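Long-range contacts in fimbrin (Schizosaccharomyces pombe, PDB 1RT8), which binds and crosslinks actin filaments, associates with actin structures of cell polarity, and acts in cytokinesis, mating and spore formation: residues I53-I58 / N90-S95; I102-I107 / L121-Q126; Q362-V367 / W387-M392. All blocks are in the same frame, centred on the assembly; numbering follows the deposited sequence.

Contact 1 (I53-I58 / N90-S95); sequences ILSKLI and NVVINS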
loop_
_atom_site.group_PDB
_atom_site.type_symbol
_atom_site.label_atom_id
_atom_site.label_comp_id
_atom_site.label_asym_id
_atom_site.label_seq_id
_atom_site.Cartn_x
_atom_site.Cartn_y
_atom_site.Cartn_z
ATOM N N ILE A 53 -15.910 8.076 -5.014
ATOM C CA ILE A 53 -14.820 9.045 -5.009
ATOM C C ILE A 53 -13.536 8.413 -4.494
ATOM O O ILE A 53 -12.470 8.581 -5.096
ATOM C CB ILE A 53 -15.161 10.253 -4.126
ATOM C CG1 ILE A 53 -16.271 11.072 -4.792
ATOM C CG2 ILE A 53 -13.925 11.096 -3.887
ATOM C CD1 ILE A 53 -16.696 12.284 -3.999
ATOM N N LEU A 54 -13.633 7.687 -3.382
ATOM C CA LEU A 54 -12.451 7.039 -2.814
ATOM C C LEU A 54 -11.872 5.986 -3.748
ATOM O O LEU A 54 -10.655 5.886 -3.889
ATOM C CB LEU A 54 -12.789 6.415 -1.457
ATOM C CG LEU A 54 -13.043 7.470 -0.380
ATOM C CD1 LEU A 54 -13.534 6.808 0.908
ATOM C CD2 LEU A 54 -11.762 8.252 -0.144
ATOM N N SER A 55 -12.740 5.200 -4.385
ATOM C CA SER A 55 -12.291 4.168 -5.319
ATOM C C SER A 55 -11.536 4.826 -6.467
ATOM O O SER A 55 -10.523 4.302 -6.939
ATOM C CB SER A 55 -13.484 3.373 -5.878
ATOM O OG SER A 55 -14.053 2.529 -4.892
ATOM N N LYS A 56 -12.046 5.971 -6.920
ATOM C CA LYS A 56 -11.410 6.721 -8.000
ATOM C C LYS A 56 -10.043 7.246 -7.539
ATOM O O LYS A 56 -9.057 7.177 -8.276
ATOM C CB LYS A 56 -12.298 7.898 -8.427
ATOM C CG LYS A 56 -13.602 7.506 -9.115
ATOM C CD LYS A 56 -13.351 6.990 -10.519
ATOM C CE LYS A 56 -14.674 6.768 -11.277
ATOM N NZ LYS A 56 -14.407 6.438 -12.708
ATOM N N LEU A 57 -9.980 7.772 -6.323
ATOM C CA LEU A 57 -8.716 8.285 -5.803
ATOM C C LEU A 57 -7.683 7.151 -5.747
ATOM O O LEU A 57 -6.506 7.334 -6.077
ATOM C CB LEU A 57 -8.932 8.881 -4.410
ATOM C CG LEU A 57 -7.720 9.543 -3.767
ATOM C CD1 LEU A 57 -7.275 10.730 -4.618
ATOM C CD2 LEU A 57 -8.079 9.999 -2.361
ATOM N N ILE A 58 -8.137 5.970 -5.344
ATOM C CA ILE A 58 -7.264 4.809 -5.272
ATOM C C ILE A 58 -6.654 4.446 -6.630
ATOM O O ILE A 58 -5.471 4.110 -6.710
ATOM C CB ILE A 58 -8.032 3.600 -4.735
ATOM C CG1 ILE A 58 -8.306 3.810 -3.241
ATOM C CG2 ILE A 58 -7.263 2.303 -5.033
ATOM C CD1 ILE A 58 -9.081 2.695 -2.599
ATOM N N ASN A 90 -16.446 -1.814 0.824
ATOM C CA ASN A 90 -15.629 -2.997 1.088
ATOM C C ASN A 90 -14.475 -3.001 0.083
ATOM O O ASN A 90 -13.331 -3.329 0.423
ATOM C CB ASN A 90 -16.449 -4.280 0.917
ATOM C CG ASN A 90 -17.338 -4.566 2.106
ATOM O OD1 ASN A 90 -17.183 -3.968 3.164
ATOM N ND2 ASN A 90 -18.269 -5.496 1.940
ATOM N N VAL A 91 -14.793 -2.652 -1.166
ATOM C CA VAL A 91 -13.788 -2.596 -2.233
ATOM C C VAL A 91 -12.730 -1.535 -1.907
ATOM O O VAL A 91 -11.535 -1.761 -2.090
ATOM C CB VAL A 91 -14.434 -2.248 -3.591
ATOM C CG1 VAL A 91 -13.351 -2.032 -4.635
ATOM C CG2 VAL A 91 -15.368 -3.366 -4.030
ATOM N N VAL A 92 -13.181 -0.377 -1.435
ATOM C CA VAL A 92 -12.284 0.715 -1.055
ATOM C C VAL A 92 -11.354 0.275 0.075
ATOM O O VAL A 92 -10.128 0.311 -0.060
ATOM C CB VAL A 92 -13.092 1.954 -0.577
ATOM C CG1 VAL A 92 -12.191 2.923 0.180
ATOM C CG2 VAL A 92 -13.721 2.655 -1.781
ATOM N N ILE A 93 -11.952 -0.154 1.185
ATOM C CA ILE A 93 -11.203 -0.570 2.367
ATOM C C ILE A 93 -10.185 -1.676 2.107
ATOM O O ILE A 93 -9.026 -1.555 2.479
ATOM C CB ILE A 93 -12.158 -1.056 3.488
ATOM C CG1 ILE A 93 -12.962 0.123 4.051
ATOM C CG2 ILE A 93 -11.356 -1.771 4.588
ATOM C CD1 ILE A 93 -12.130 1.185 4.700
ATOM N N ASN A 94 -10.620 -2.757 1.479
ATOM C CA ASN A 94 -9.731 -3.877 1.223
ATOM C C ASN A 94 -8.675 -3.640 0.163
ATOM O O ASN A 94 -7.633 -4.305 0.160
ATOM C CB ASN A 94 -10.562 -5.116 0.923
ATOM C CG ASN A 94 -11.387 -5.529 2.123
ATOM O OD1 ASN A 94 -10.867 -5.579 3.236
ATOM N ND2 ASN A 94 -12.666 -5.805 1.916
ATOM N N SER A 95 -8.928 -2.691 -0.732
ATOM C CA SER A 95 -7.934 -2.365 -1.745
ATOM C C SER A 95 -6.854 -1.556 -1.025
ATOM O O SER A 95 -5.656 -1.807 -1.177
ATOM C CB SER A 95 -8.549 -1.513 -2.870
ATOM O OG SER A 95 -9.466 -2.258 -3.644
#

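Contact 2 (I102-I107 / L121-Q126); sequences ISITNI and LGLVWQ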
loop_
_atom_site.group_PDB
_atom_site.type_symbol
_atom_site.label_atom_id
_atom_site.label_comp_id
_atom_site.label_asym_id
_atom_site.label_seq_id
_atom_site.Cartn_x
_atom_site.Cartn_y
_atom_site.Cartn_z
ATOM N N ILE A 102 0.054 2.163 3.329
ATOM C CA ILE A 102 -1.170 2.710 3.905
ATOM C C ILE A 102 -1.564 1.920 5.144
ATOM O O ILE A 102 -1.398 0.702 5.188
ATOM C CB ILE A 102 -2.349 2.649 2.902
ATOM C CG1 ILE A 102 -2.068 3.560 1.702
ATOM C CG2 ILE A 102 -3.647 3.059 3.594
ATOM C CD1 ILE A 102 -3.166 3.545 0.659
ATOM N N SER A 103 -2.081 2.614 6.152
ATOM C CA SER A 103 -2.514 1.946 7.371
ATOM C C SER A 103 -3.983 2.271 7.623
ATOM O O SER A 103 -4.335 3.416 7.918
ATOM C CB SER A 103 -1.663 2.395 8.563
ATOM O OG SER A 103 -1.909 1.576 9.696
ATOM N N ILE A 104 -4.845 1.265 7.485
ATOM C CA ILE A 104 -6.272 1.465 7.699
ATOM C C ILE A 104 -6.886 0.372 8.569
ATOM O O ILE A 104 -7.377 -0.646 8.079
ATOM C CB ILE A 104 -7.047 1.540 6.357
ATOM C CG1 ILE A 104 -7.008 0.197 5.632
ATOM C CG2 ILE A 104 -6.437 2.607 5.465
ATOM C CD1 ILE A 104 -8.169 0.001 4.675
ATOM N N THR A 105 -6.854 0.600 9.876
ATOM C CA THR A 105 -7.404 -0.340 10.838
ATOM C C THR A 105 -8.561 0.363 11.537
ATOM O O THR A 105 -9.628 -0.210 11.760
ATOM C CB THR A 105 -6.349 -0.726 11.900
ATOM O OG1 THR A 105 -5.169 -1.238 11.253
ATOM C CG2 THR A 105 -6.916 -1.770 12.851
ATOM N N ASN A 106 -8.334 1.625 11.868
ATOM C CA ASN A 106 -9.337 2.420 12.551
ATOM C C ASN A 106 -10.527 2.774 11.651
ATOM O O ASN A 106 -11.475 3.420 12.107
ATOM C CB ASN A 106 -8.693 3.698 13.089
ATOM C CG ASN A 106 -9.466 4.297 14.245
ATOM O OD1 ASN A 106 -9.098 5.348 14.773
ATOM N ND2 ASN A 106 -10.542 3.628 14.650
ATOM N N ILE A 107 -10.493 2.354 10.384
ATOM C CA ILE A 107 -11.594 2.671 9.475
ATOM C C ILE A 107 -12.241 1.447 8.819
ATOM O O ILE A 107 -11.556 0.569 8.302
ATOM C CB ILE A 107 -11.138 3.670 8.373
ATOM C CG1 ILE A 107 -12.363 4.216 7.629
ATOM C CG2 ILE A 107 -10.167 2.987 7.418
ATOM C CD1 ILE A 107 -12.058 5.338 6.659
ATOM N N LEU A 121 -10.687 11.606 6.056
ATOM C CA LEU A 121 -9.576 12.471 5.661
ATOM C C LEU A 121 -8.252 11.752 5.924
ATOM O O LEU A 121 -7.274 11.940 5.198
ATOM C CB LEU A 121 -9.630 13.802 6.422
ATOM C CG LEU A 121 -8.935 14.976 5.709
ATOM C CD1 LEU A 121 -9.508 15.138 4.304
ATOM C CD2 LEU A 121 -9.112 16.261 6.505
ATOM N N GLY A 122 -8.227 10.921 6.963
ATOM C CA GLY A 122 -7.029 10.170 7.279
ATOM C C GLY A 122 -6.720 9.207 6.145
ATOM O O GLY A 122 -5.575 9.080 5.714
ATOM N N LEU A 123 -7.755 8.529 5.659
ATOM C CA LEU A 123 -7.619 7.578 4.565
ATOM C C LEU A 123 -7.301 8.307 3.251
ATOM O O LEU A 123 -6.548 7.809 2.405
ATOM C CB LEU A 123 -8.908 6.773 4.431
ATOM C CG LEU A 123 -9.031 5.790 3.270
ATOM C CD1 LEU A 123 -7.884 4.795 3.278
ATOM C CD2 LEU A 123 -10.362 5.071 3.392
ATOM N N VAL A 124 -7.869 9.496 3.086
ATOM C CA VAL A 124 -7.616 10.284 1.885
ATOM C C VAL A 124 -6.131 10.608 1.785
ATOM O O VAL A 124 -5.512 10.445 0.724
ATOM C CB VAL A 124 -8.440 11.602 1.897
ATOM C CG1 VAL A 124 -7.813 12.638 0.950
ATOM C CG2 VAL A 124 -9.862 11.305 1.451
ATOM N N TRP A 125 -5.555 11.059 2.894
ATOM C CA TRP A 125 -4.140 11.399 2.917
ATOM C C TRP A 125 -3.277 10.169 2.631
ATOM O O TRP A 125 -2.320 10.248 1.845
ATOM C CB TRP A 125 -3.758 12.023 4.271
ATOM C CG TRP A 125 -2.277 12.086 4.494
ATOM C CD1 TRP A 125 -1.581 11.500 5.506
ATOM C CD2 TRP A 125 -1.301 12.708 3.642
ATOM N NE1 TRP A 125 -0.231 11.709 5.340
ATOM C CE2 TRP A 125 -0.031 12.447 4.203
ATOM C CE3 TRP A 125 -1.377 13.452 2.460
ATOM C CZ2 TRP A 125 1.154 12.905 3.620
ATOM C CZ3 TRP A 125 -0.193 13.910 1.879
ATOM C CH2 TRP A 125 1.053 13.630 2.462
ATOM N N GLN A 126 -3.611 9.030 3.235
ATOM C CA GLN A 126 -2.813 7.833 2.991
ATOM C C GLN A 126 -2.832 7.478 1.507
ATOM O O GLN A 126 -1.796 7.111 0.936
ATOM C CB GLN A 126 -3.323 6.645 3.817
ATOM C CG GLN A 126 -3.099 6.771 5.330
ATOM C CD GLN A 126 -1.623 6.903 5.708
ATOM O OE1 GLN A 126 -0.768 6.155 5.220
ATOM N NE2 GLN A 126 -1.322 7.854 6.590
#

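Contact 3 (Q362-V367 / W387-M392); sequences QGFSLV and WQMMRM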
loop_
_atom_site.group_PDB
_atom_site.type_symbol
_atom_site.label_atom_id
_atom_site.label_comp_id
_atom_site.label_asym_id
_atom_site.label_seq_id
_atom_site.Cartn_x
_atom_site.Cartn_y
_atom_site.Cartn_z
ATOM N N GLN A 362 4.465 -24.658 16.926
ATOM C CA GLN A 362 3.152 -24.412 16.355
ATOM C C GLN A 362 2.765 -25.350 15.217
ATOM O O GLN A 362 1.704 -25.196 14.610
ATOM C CB GLN A 362 3.058 -22.965 15.898
ATOM C CG GLN A 362 2.907 -21.996 17.047
ATOM C CD GLN A 362 2.744 -20.571 16.580
ATOM O OE1 GLN A 362 2.277 -20.323 15.466
ATOM N NE2 GLN A 362 3.107 -19.620 17.438
ATOM N N GLY A 363 3.621 -26.326 14.934
ATOM C CA GLY A 363 3.316 -27.275 13.880
ATOM C C GLY A 363 3.878 -26.966 12.502
ATOM O O GLY A 363 3.646 -27.726 11.564
ATOM N N PHE A 364 4.608 -25.862 12.366
ATOM C CA PHE A 364 5.196 -25.505 11.075
ATOM C C PHE A 364 6.095 -26.643 10.592
ATOM O O PHE A 364 6.592 -27.450 11.385
ATOM C CB PHE A 364 6.080 -24.250 11.190
ATOM C CG PHE A 364 5.339 -22.974 11.512
ATOM C CD1 PHE A 364 3.984 -22.979 11.834
ATOM C CD2 PHE A 364 6.027 -21.755 11.514
ATOM C CE1 PHE A 364 3.325 -21.786 12.164
ATOM C CE2 PHE A 364 5.384 -20.561 11.838
ATOM C CZ PHE A 364 4.027 -20.573 12.165
ATOM N N SER A 365 6.303 -26.708 9.286
ATOM C CA SER A 365 7.198 -27.703 8.727
ATOM C C SER A 365 8.475 -26.909 8.424
ATOM O O SER A 365 8.545 -26.195 7.424
ATOM C CB SER A 365 6.608 -28.295 7.447
ATOM O OG SER A 365 7.509 -29.209 6.853
ATOM N N LEU A 366 9.468 -27.023 9.302
ATOM C CA LEU A 366 10.726 -26.289 9.156
ATOM C C LEU A 366 11.969 -27.174 9.308
ATOM O O LEU A 366 13.067 -26.675 9.528
ATOM C CB LEU A 366 10.776 -25.171 10.207
ATOM C CG LEU A 366 9.579 -24.205 10.243
ATOM C CD1 LEU A 366 9.642 -23.371 11.508
ATOM C CD2 LEU A 366 9.593 -23.293 9.003
ATOM N N VAL A 367 11.793 -28.482 9.170
ATOM C CA VAL A 367 12.888 -29.436 9.339
ATOM C C VAL A 367 14.253 -29.061 8.745
ATOM O O VAL A 367 15.286 -29.299 9.376
ATOM C CB VAL A 367 12.489 -30.825 8.804
ATOM C CG1 VAL A 367 13.430 -31.884 9.369
ATOM C CG2 VAL A 367 11.040 -31.130 9.178
ATOM N N TRP A 387 6.260 -18.327 4.729
ATOM C CA TRP A 387 5.152 -19.046 4.110
ATOM C C TRP A 387 4.487 -19.976 5.117
ATOM O O TRP A 387 3.262 -20.013 5.214
ATOM C CB TRP A 387 5.617 -19.864 2.905
ATOM C CG TRP A 387 4.565 -20.813 2.412
ATOM C CD1 TRP A 387 4.659 -22.172 2.334
ATOM C CD2 TRP A 387 3.242 -20.476 1.962
ATOM N NE1 TRP A 387 3.477 -22.707 1.863
ATOM C CE2 TRP A 387 2.592 -21.685 1.627
ATOM C CE3 TRP A 387 2.547 -19.269 1.807
ATOM C CZ2 TRP A 387 1.275 -21.724 1.148
ATOM C CZ3 TRP A 387 1.231 -19.308 1.325
ATOM C CH2 TRP A 387 0.614 -20.525 1.003
ATOM N N GLN A 388 5.284 -20.731 5.867
ATOM C CA GLN A 388 4.711 -21.636 6.860
ATOM C C GLN A 388 3.861 -20.854 7.854
ATOM O O GLN A 388 2.816 -21.332 8.296
ATOM C CB GLN A 388 5.810 -22.387 7.607
ATOM C CG GLN A 388 6.472 -23.441 6.770
ATOM C CD GLN A 388 5.529 -24.567 6.418
ATOM O OE1 GLN A 388 5.520 -25.043 5.282
ATOM N NE2 GLN A 388 4.730 -25.009 7.392
ATOM N N MET A 389 4.318 -19.658 8.213
ATOM C CA MET A 389 3.570 -18.818 9.142
ATOM C C MET A 389 2.242 -18.402 8.503
ATOM O O MET A 389 1.185 -18.485 9.131
ATOM C CB MET A 389 4.380 -17.571 9.517
ATOM C CG MET A 389 3.789 -16.782 10.670
ATOM S SD MET A 389 4.650 -15.225 10.995
ATOM C CE MET A 389 5.786 -15.704 12.291
ATOM N N MET A 390 2.295 -17.953 7.253
ATOM C CA MET A 390 1.078 -17.552 6.557
ATOM C C MET A 390 0.153 -18.752 6.371
ATOM O O MET A 390 -1.050 -18.655 6.587
ATOM C CB MET A 390 1.402 -16.960 5.178
ATOM C CG MET A 390 0.173 -16.776 4.279
ATOM S SD MET A 390 0.517 -15.941 2.689
ATOM C CE MET A 390 0.610 -14.248 3.204
ATOM N N ARG A 391 0.723 -19.881 5.968
ATOM C CA ARG A 391 -0.062 -21.084 5.728
ATOM C C ARG A 391 -0.776 -21.613 6.971
ATOM O O ARG A 391 -1.951 -21.999 6.903
ATOM C CB ARG A 391 0.824 -22.185 5.145
ATOM C CG ARG A 391 0.075 -23.462 4.811
ATOM C CD ARG A 391 -0.974 -23.217 3.727
ATOM N NE ARG A 391 -1.733 -24.427 3.417
ATOM C CZ ARG A 391 -2.734 -24.911 4.153
ATOM N NH1 ARG A 391 -3.114 -24.293 5.261
ATOM N NH2 ARG A 391 -3.367 -26.016 3.767
ATOM N N MET A 392 -0.069 -21.651 8.098
ATOM C CA MET A 392 -0.671 -22.140 9.332
ATOM C C MET A 392 -1.781 -21.203 9.769
ATOM O O MET A 392 -2.808 -21.649 10.276
ATOM C CB MET A 392 0.368 -22.251 10.444
ATOM C CG MET A 392 -0.179 -22.893 11.712
ATOM S SD MET A 392 -0.892 -24.521 11.376
ATOM C CE MET A 392 0.583 -25.525 11.204
#

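Contact 1 (I53-I58 / N90-S95)
Val-92, Ile-58 and Ser-55 carry this contact, and Val-92 is the residue that the other two approach. With CG1 anti to the backbone N (chi1 164°), Val-92 brings its CG2 to Ser-55, and both methyl groups lie against Leu-54 CB. Ser-55 OG stands 3.1 Å from Val-92 CG2, a close approach of a hydroxyl to a methyl group. That hydroxyl is hydrogen-bonded to the carbonyl O of Gly-51, just ahead of helix 52-61, so the valine side is purely packing. Leu-54 joins at the same level: its CB lies 3.9 Å from Val-92 CG1, and the two side chains cross at about a right angle.

The helices 52-61 and 82-99, both part of the first calponin-homology domain, run roughly parallel here, their local axes 9.3 Å apart and inclined by 35°. A turn beyond Ser-55, Ile-58 reaches across with an extended chain. Its CD1 comes to 3.6 Å from the backbone O of Val-92 and 4.3 Å from CB of Ser-95. The Ser-95 OG is tied back to the carbonyl O of Val-91 at 2.6 Å, on the opposite face of that carbonyl plane from the Ser-95 N-H. Another side of the helix 82-99 faces the fourth calponin-homology domain, where Asn-90 ND2 and Asn-94 ND2 bond to the carbonyls of Lys-483 and Arg-482.

Contact 2 (I102-I107 / L121-Q126)
Ile-102 and Gln-126 run alongside each other in opposite senses, while one turn back along the helix Leu-123 fits its two methyl groups to two further isoleucines of the loop. The Ile-102 side chain lies beside the start of the glutamine chain, its CG2 3.6 Å from Gln-126 CB. Its other branch leans on the helix backbone, CG1 standing 3.6 Å from the carbonyl O of Gln-126. An alanine in place of Ile-102 would probably leave the aliphatic base of Gln-126 and this stretch of helix backbone without their cover and open a gap at the edge of the core.

In Leu-123 a chi1 of 175° puts CG anti to the backbone N, and from there CD1 and CD2 reach the two isoleucines. Its CD1 presses on CG2 of Ile-104 at 3.4 Å, tighter than usual for two methyl groups, and the chains meet at a slant. Ile-107 comes at about a right angle instead, with CD1 3.7 Å from Leu-123 CD2. No hydrogen bond spans the contact, and the buried Ser-103 N has no partner in the model.

Within the first calponin-homology domain the arrangement joins the loop between helices 82-99 and 109-113 to helix 117-131. Ile-104 and Ile-107 also pack on Ile-93 of helix 82-99, and helix 117-131 is packed by the loop through Leu-123 and Gln-126 and by helix 11-25 through Leu-121 and Val-124.

Contact 3 (Q362-V367 / W387-M392)
A loop packs on a helix here chiefly through an aromatic ring: in the third calponin-homology domain, Phe-364, from the turn between helices 345-361 and 371-375, lies on the long helix 379-397. The loop begins with a Schellman motif, Gly-363 ending helix 345-361 at a positive phi of 94°.

The turn delivers Phe-364 to the helix surface, its CG anti to the carbonyl carbon (chi1 -67°). One face of the ring is covered by helix backbone: Gln-388 O and Met-389 N, two atoms of one peptide group, both stand 3.9 Å above the plane of the Phe-364 ring and toward its rim. Gln-388 CB lies over the same side, 4.0 Å from Phe-364 CG. The far end of the ring reaches Met-389, with Phe-364 CZ 3.5 Å from Met-389 CA, while Met-392 approaches obliquely and sets Met-392 CB 3.5 Å from Phe-364 CE1. On the other flank Leu-366 and the aliphatic part of Gln-388 pass side by side, pointing contrary ways, with Leu-366 CD2 lying 3.8 Å from Gln-388 CG.

Around the ring the domain core closes in, since Met-389 also packs on Ala-319, Tyr-320 and Ile-323 of helix 314-323 and on Trp-293 of helix 282-296. Met-392, bent at both chi2 and chi3, curls back to the turn, where Met-392 CE lies 3.6 Å from Gln-362 O. The same Met-392 CE is 3.8 Å from Gly-363 O.

Contacts 1 and 2 belong to one core, that of the first calponin-homology domain; their centres are 11 Å apart and they touch, for instance where Leu-54 CD2 meets Val-124 CG2 at 3.9 Å. Contact 3 belongs to the third such domain, in the second actin-binding region, with its centre 33 Å from that of contact 1 and 31 Å from that of contact 2. It repeats the topology of contact 2, and the helix tryptophans correspond: Trp-125 and Trp-387 each make a cation-pi contact, with Lys-249 and Arg-501, in the following calponin-homology domain. A sulfate, probably from crystallisation, lies about 5 Å from the Gln-126 side chain.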